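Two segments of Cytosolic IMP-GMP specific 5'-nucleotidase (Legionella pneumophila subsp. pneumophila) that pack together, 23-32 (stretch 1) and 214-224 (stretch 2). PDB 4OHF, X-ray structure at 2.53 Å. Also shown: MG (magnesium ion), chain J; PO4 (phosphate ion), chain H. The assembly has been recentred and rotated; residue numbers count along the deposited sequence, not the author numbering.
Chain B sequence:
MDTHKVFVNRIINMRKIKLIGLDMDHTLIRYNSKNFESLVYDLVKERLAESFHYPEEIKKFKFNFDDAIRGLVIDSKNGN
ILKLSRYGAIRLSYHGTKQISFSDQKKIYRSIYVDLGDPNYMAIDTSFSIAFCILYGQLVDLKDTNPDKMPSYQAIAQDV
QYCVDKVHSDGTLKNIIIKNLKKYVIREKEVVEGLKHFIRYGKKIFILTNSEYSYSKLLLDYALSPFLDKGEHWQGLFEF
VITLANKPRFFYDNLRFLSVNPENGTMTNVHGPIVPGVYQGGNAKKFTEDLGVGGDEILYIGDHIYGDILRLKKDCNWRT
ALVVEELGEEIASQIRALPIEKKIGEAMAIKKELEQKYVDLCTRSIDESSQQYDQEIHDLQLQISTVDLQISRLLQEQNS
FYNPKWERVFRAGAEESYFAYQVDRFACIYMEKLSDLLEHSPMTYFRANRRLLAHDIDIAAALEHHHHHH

Stretch 1, residues 23-32: DMDHTLIRYN
Stretch 2, residues 214-224: SYSKLLLDYAL

Packing of the metal-binding loop and short helix of residues 23-32 against the helix 214-224 in a cytosolic IMP-GMP specific 5'-nucleotidase. Stretch 2 is helical throughout, continuing a helix that begins earlier in the chain, with i to i+4 bonds such as Leu219 N to Tyr215 O (3.1 Å) and Ala223 N to Leu219 O (2.9 Å). Stretch 1 starts with Asp23 as N-cap of helix 24-28, which contains a wider pi-type turn: Leu28 N bonds Asp23 O at 3.1 Å and Ile29 N bonds Met24 O at 3.0 Å. His26 adopts positive phi (90/-7), Ile29 leaves helical phi/psi at -111/119, and Arg30 and Tyr31 continue extended, in a weakly bonded strand. The two helix axes run in nearly the same direction, 23° apart, and approach to 11.6 Å; in register, Met24 CA lies 8.0 Å from Ser216 CA and Ile29 CA 6.9 Å from Ala223 CA. Together the stretches bury 437 Å².

Met24 points toward stretch 2 and is the knob in a hole formed by Tyr215, Ser216, Leu219 and Leu220. Its t, t, p rotamer extends the chain and then turns the methyl into the hole: Met24 CE lies 3.3 Å from Ser216 OG and 4.1 Å from Tyr215 CD2, while Met24 SD lies 4.0 Å from Leu220 CG. Ser216 (chi1 m) sets OG against this methyl, and OG is also hydrogen-bonded to a residue just outside the stretch. Farther along, Ile29 (m, t) directs CD1 between two leucines, 3.4 Å from Leu219 CD2 and 3.7 Å from Leu220 CD2. Leu219 (t, p) points toward stretch 1, whereas Leu220 (m, t) leaves its backbone sideways and brings its end nearer. Leu28 (t, p) adds CD2 at 3.8 Å from Leu220 CD2. At Ala223 the side chain is a single methyl, and CB sits 4.3 Å from Ile29 CG1 where the backbones come close.

A polar chain borders this apolar patch. Tyr31 (chi1 m, chi2 -92°) and Tyr215 (chi1 t, chi2 78°) both start sideways, but their long rings carry the hydroxyls to a meeting point: Tyr215 OH donates to Tyr31 OH at 2.6 Å, and Tyr31 OH donates to Asp25 OD1 in a very short 2.5 Å bond. Each hydroxyl lies at the edge of the other ring, so the contact is not a stack. Leu219 CD2 packs against the relay, 3.1 Å from Tyr31 OH and 3.3 Å from Asp25 OD1. With chi1 m and chi2 -62°, Asp25 presents OD1 to the Tyr31 hydroxyl; OD2 is hydrogen-bonded elsewhere in the structure.

On the ligand side, Asp23 (chi1 t) binds magnesium through OD1 (2.2 Å) and OD2 (2.5 Å), and Asp25 contributes its backbone O at 2.1 Å. Phosphate O2 also binds the metal, at 2.2 Å. Asp25 N donates to phosphate O3 at 2.7 Å, and Met24 N makes a weak 3.0 Å bond to the same oxygen. Thus Met24 and Asp25 offer backbone nitrogens to the phosphate while their side chains reach the helix.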

# COMPACT_ATOMS: atom_id res chain seq x y z
N ASP B 23 -27.71 -10.92 13.00
CA ASP B 23 -27.80 -9.55 12.53
C ASP B 23 -29.31 -9.29 12.65
O ASP B 23 -30.10 -10.18 12.39
CB ASP B 23 -27.34 -9.52 11.07
CG ASP B 23 -27.72 -8.26 10.33
OD1 ASP B 23 -28.92 -7.98 10.16
OD2 ASP B 23 -26.80 -7.55 9.89
N MET B 24 -29.73 -8.09 13.04
CA MET B 24 -31.16 -7.84 13.18
C MET B 24 -31.90 -7.38 11.91
O MET B 24 -32.72 -8.13 11.37
CB MET B 24 -31.44 -6.82 14.30
CG MET B 24 -32.90 -6.47 14.42
SD MET B 24 -33.31 -5.28 15.73
CE MET B 24 -32.76 -3.75 15.01
N ASP B 25 -31.62 -6.18 11.44
CA ASP B 25 -32.30 -5.67 10.26
C ASP B 25 -31.93 -6.43 8.99
O ASP B 25 -30.81 -6.35 8.51
CB ASP B 25 -32.02 -4.17 10.10
CG ASP B 25 -32.62 -3.34 11.23
OD1 ASP B 25 -33.86 -3.33 11.39
OD2 ASP B 25 -31.85 -2.69 11.96
N HIS B 26 -32.91 -7.17 8.46
CA HIS B 26 -32.80 -7.98 7.24
C HIS B 26 -32.34 -9.42 7.44
O HIS B 26 -32.34 -10.20 6.49
CB HIS B 26 -31.92 -7.30 6.18
CG HIS B 26 -32.40 -5.95 5.77
ND1 HIS B 26 -31.87 -4.78 6.27
CD2 HIS B 26 -33.42 -5.57 4.96
CE1 HIS B 26 -32.53 -3.75 5.79
NE2 HIS B 26 -33.47 -4.20 4.98
N THR B 27 -31.95 -9.79 8.66
CA THR B 27 -31.57 -11.17 8.90
C THR B 27 -32.63 -11.76 9.83
O THR B 27 -33.49 -12.52 9.38
CB THR B 27 -30.16 -11.31 9.53
OG1 THR B 27 -29.18 -10.81 8.61
CG2 THR B 27 -29.84 -12.77 9.83
N LEU B 28 -32.59 -11.39 11.10
CA LEU B 28 -33.57 -11.88 12.08
C LEU B 28 -34.95 -11.31 11.81
O LEU B 28 -35.95 -12.00 11.97
CB LEU B 28 -33.16 -11.50 13.50
CG LEU B 28 -34.19 -11.74 14.61
CD1 LEU B 28 -34.59 -13.21 14.70
CD2 LEU B 28 -33.59 -11.27 15.92
N ILE B 29 -35.01 -10.03 11.44
CA ILE B 29 -36.28 -9.38 11.15
C ILE B 29 -36.38 -9.09 9.65
O ILE B 29 -35.56 -8.36 9.09
CB ILE B 29 -36.40 -8.08 11.95
CG1 ILE B 29 -36.55 -8.45 13.43
CG2 ILE B 29 -37.58 -7.26 11.48
CD1 ILE B 29 -36.57 -7.25 14.37
N ARG B 30 -37.37 -9.66 8.99
CA ARG B 30 -37.52 -9.46 7.55
C ARG B 30 -38.21 -8.16 7.14
O ARG B 30 -39.15 -7.69 7.78
CB ARG B 30 -38.24 -10.66 6.93
CG ARG B 30 -37.39 -11.47 5.95
CD ARG B 30 -37.36 -12.95 6.27
NE ARG B 30 -38.69 -13.56 6.25
CZ ARG B 30 -39.50 -13.62 5.19
NH1 ARG B 30 -39.13 -13.10 4.03
NH2 ARG B 30 -40.69 -14.21 5.30
N TYR B 31 -37.72 -7.57 6.06
CA TYR B 31 -38.27 -6.33 5.51
C TYR B 31 -38.77 -6.55 4.10
O TYR B 31 -38.27 -7.41 3.37
CB TYR B 31 -37.21 -5.23 5.46
CG TYR B 31 -36.91 -4.56 6.78
CD1 TYR B 31 -37.59 -3.41 7.17
CD2 TYR B 31 -35.92 -5.06 7.63
CE1 TYR B 31 -37.29 -2.76 8.37
CE2 TYR B 31 -35.62 -4.43 8.82
CZ TYR B 31 -36.31 -3.28 9.19
OH TYR B 31 -36.02 -2.65 10.37
N ASN B 32 -39.76 -5.76 3.72
CA ASN B 32 -40.32 -5.80 2.38
C ASN B 32 -39.28 -5.09 1.50
O ASN B 32 -39.21 -3.85 1.47
CB ASN B 32 -41.63 -5.03 2.36
CG ASN B 32 -42.31 -5.08 1.02
OD1 ASN B 32 -41.75 -4.64 0.01
ND2 ASN B 32 -43.52 -5.61 1.01
N SER B 214 -33.11 1.68 21.40
CA SER B 214 -34.48 2.18 21.41
C SER B 214 -35.26 1.65 20.21
O SER B 214 -36.44 1.29 20.32
CB SER B 214 -34.49 3.72 21.42
OG SER B 214 -33.90 4.25 20.24
N TYR B 215 -34.59 1.59 19.06
CA TYR B 215 -35.20 1.11 17.82
C TYR B 215 -35.31 -0.41 17.80
O TYR B 215 -36.30 -0.95 17.32
CB TYR B 215 -34.37 1.58 16.62
CG TYR B 215 -34.86 1.08 15.29
CD1 TYR B 215 -35.96 1.66 14.66
CD2 TYR B 215 -34.21 0.03 14.64
CE1 TYR B 215 -36.39 1.21 13.42
CE2 TYR B 215 -34.64 -0.43 13.41
CZ TYR B 215 -35.73 0.16 12.80
OH TYR B 215 -36.16 -0.30 11.57
N SER B 216 -34.30 -1.10 18.33
CA SER B 216 -34.31 -2.55 18.35
C SER B 216 -35.36 -3.11 19.28
O SER B 216 -35.93 -4.16 19.02
CB SER B 216 -32.95 -3.09 18.80
OG SER B 216 -31.93 -2.58 17.97
N LYS B 217 -35.59 -2.42 20.39
CA LYS B 217 -36.57 -2.86 21.36
C LYS B 217 -37.96 -2.82 20.75
O LYS B 217 -38.77 -3.72 20.97
CB LYS B 217 -36.51 -1.98 22.62
CG LYS B 217 -37.13 -2.63 23.85
CD LYS B 217 -36.82 -1.88 25.14
CE LYS B 217 -37.55 -0.54 25.21
NZ LYS B 217 -37.38 0.11 26.54
N LEU B 218 -38.22 -1.78 19.97
CA LEU B 218 -39.50 -1.60 19.30
C LEU B 218 -39.72 -2.68 18.24
O LEU B 218 -40.71 -3.43 18.27
CB LEU B 218 -39.53 -0.25 18.60
CG LEU B 218 -40.85 0.48 18.47
CD1 LEU B 218 -40.68 1.50 17.36
CD2 LEU B 218 -42.01 -0.45 18.17
N LEU B 219 -38.78 -2.76 17.30
CA LEU B 219 -38.86 -3.71 16.21
C LEU B 219 -38.88 -5.18 16.65
O LEU B 219 -39.63 -5.99 16.10
CB LEU B 219 -37.70 -3.48 15.25
CG LEU B 219 -37.94 -3.99 13.83
CD1 LEU B 219 -38.86 -3.02 13.10
CD2 LEU B 219 -36.61 -4.10 13.10
N LEU B 220 -38.06 -5.54 17.63
CA LEU B 220 -38.03 -6.91 18.10
C LEU B 220 -39.36 -7.29 18.70
O LEU B 220 -39.88 -8.38 18.46
CB LEU B 220 -36.91 -7.11 19.12
CG LEU B 220 -35.50 -7.18 18.55
CD1 LEU B 220 -34.47 -7.24 19.67
CD2 LEU B 220 -35.37 -8.39 17.65
N ASP B 221 -39.92 -6.37 19.47
CA ASP B 221 -41.22 -6.56 20.10
C ASP B 221 -42.28 -6.72 19.01
O ASP B 221 -43.00 -7.71 18.99
CB ASP B 221 -41.55 -5.35 20.96
CG ASP B 221 -42.70 -5.59 21.92
OD1 ASP B 221 -43.04 -4.65 22.66
OD2 ASP B 221 -43.26 -6.70 21.94
N TYR B 222 -42.36 -5.75 18.10
CA TYR B 222 -43.34 -5.79 17.01
C TYR B 222 -43.31 -7.08 16.19
O TYR B 222 -44.36 -7.63 15.86
CB TYR B 222 -43.13 -4.59 16.07
CG TYR B 222 -44.03 -4.60 14.84
CD1 TYR B 222 -45.34 -4.11 14.90
CD2 TYR B 222 -43.58 -5.14 13.64
CE1 TYR B 222 -46.18 -4.17 13.78
CE2 TYR B 222 -44.41 -5.20 12.53
CZ TYR B 222 -45.71 -4.71 12.60
OH TYR B 222 -46.54 -4.79 11.49
N ALA B 223 -42.11 -7.56 15.87
CA ALA B 223 -41.98 -8.76 15.04
C ALA B 223 -41.87 -10.13 15.70
O ALA B 223 -42.02 -11.14 15.02
CB ALA B 223 -40.82 -8.56 14.07
N LEU B 224 -41.61 -10.19 17.00
CA LEU B 224 -41.48 -11.49 17.65
C LEU B 224 -42.58 -11.80 18.67
O LEU B 224 -43.12 -12.91 18.71
CB LEU B 224 -40.11 -11.60 18.32
CG LEU B 224 -38.90 -11.37 17.43
CD1 LEU B 224 -37.64 -11.46 18.25
CD2 LEU B 224 -38.88 -12.38 16.30
MG MG J . -28.68 -6.55 8.51
P PO4 H . -28.40 -4.48 11.47
O1 PO4 H . -28.76 -3.04 11.41
O2 PO4 H . -28.57 -5.10 10.13
O3 PO4 H . -29.28 -5.18 12.45
O4 PO4 H . -26.98 -4.62 11.87
O HOH W 1 -27.76 -4.85 7.73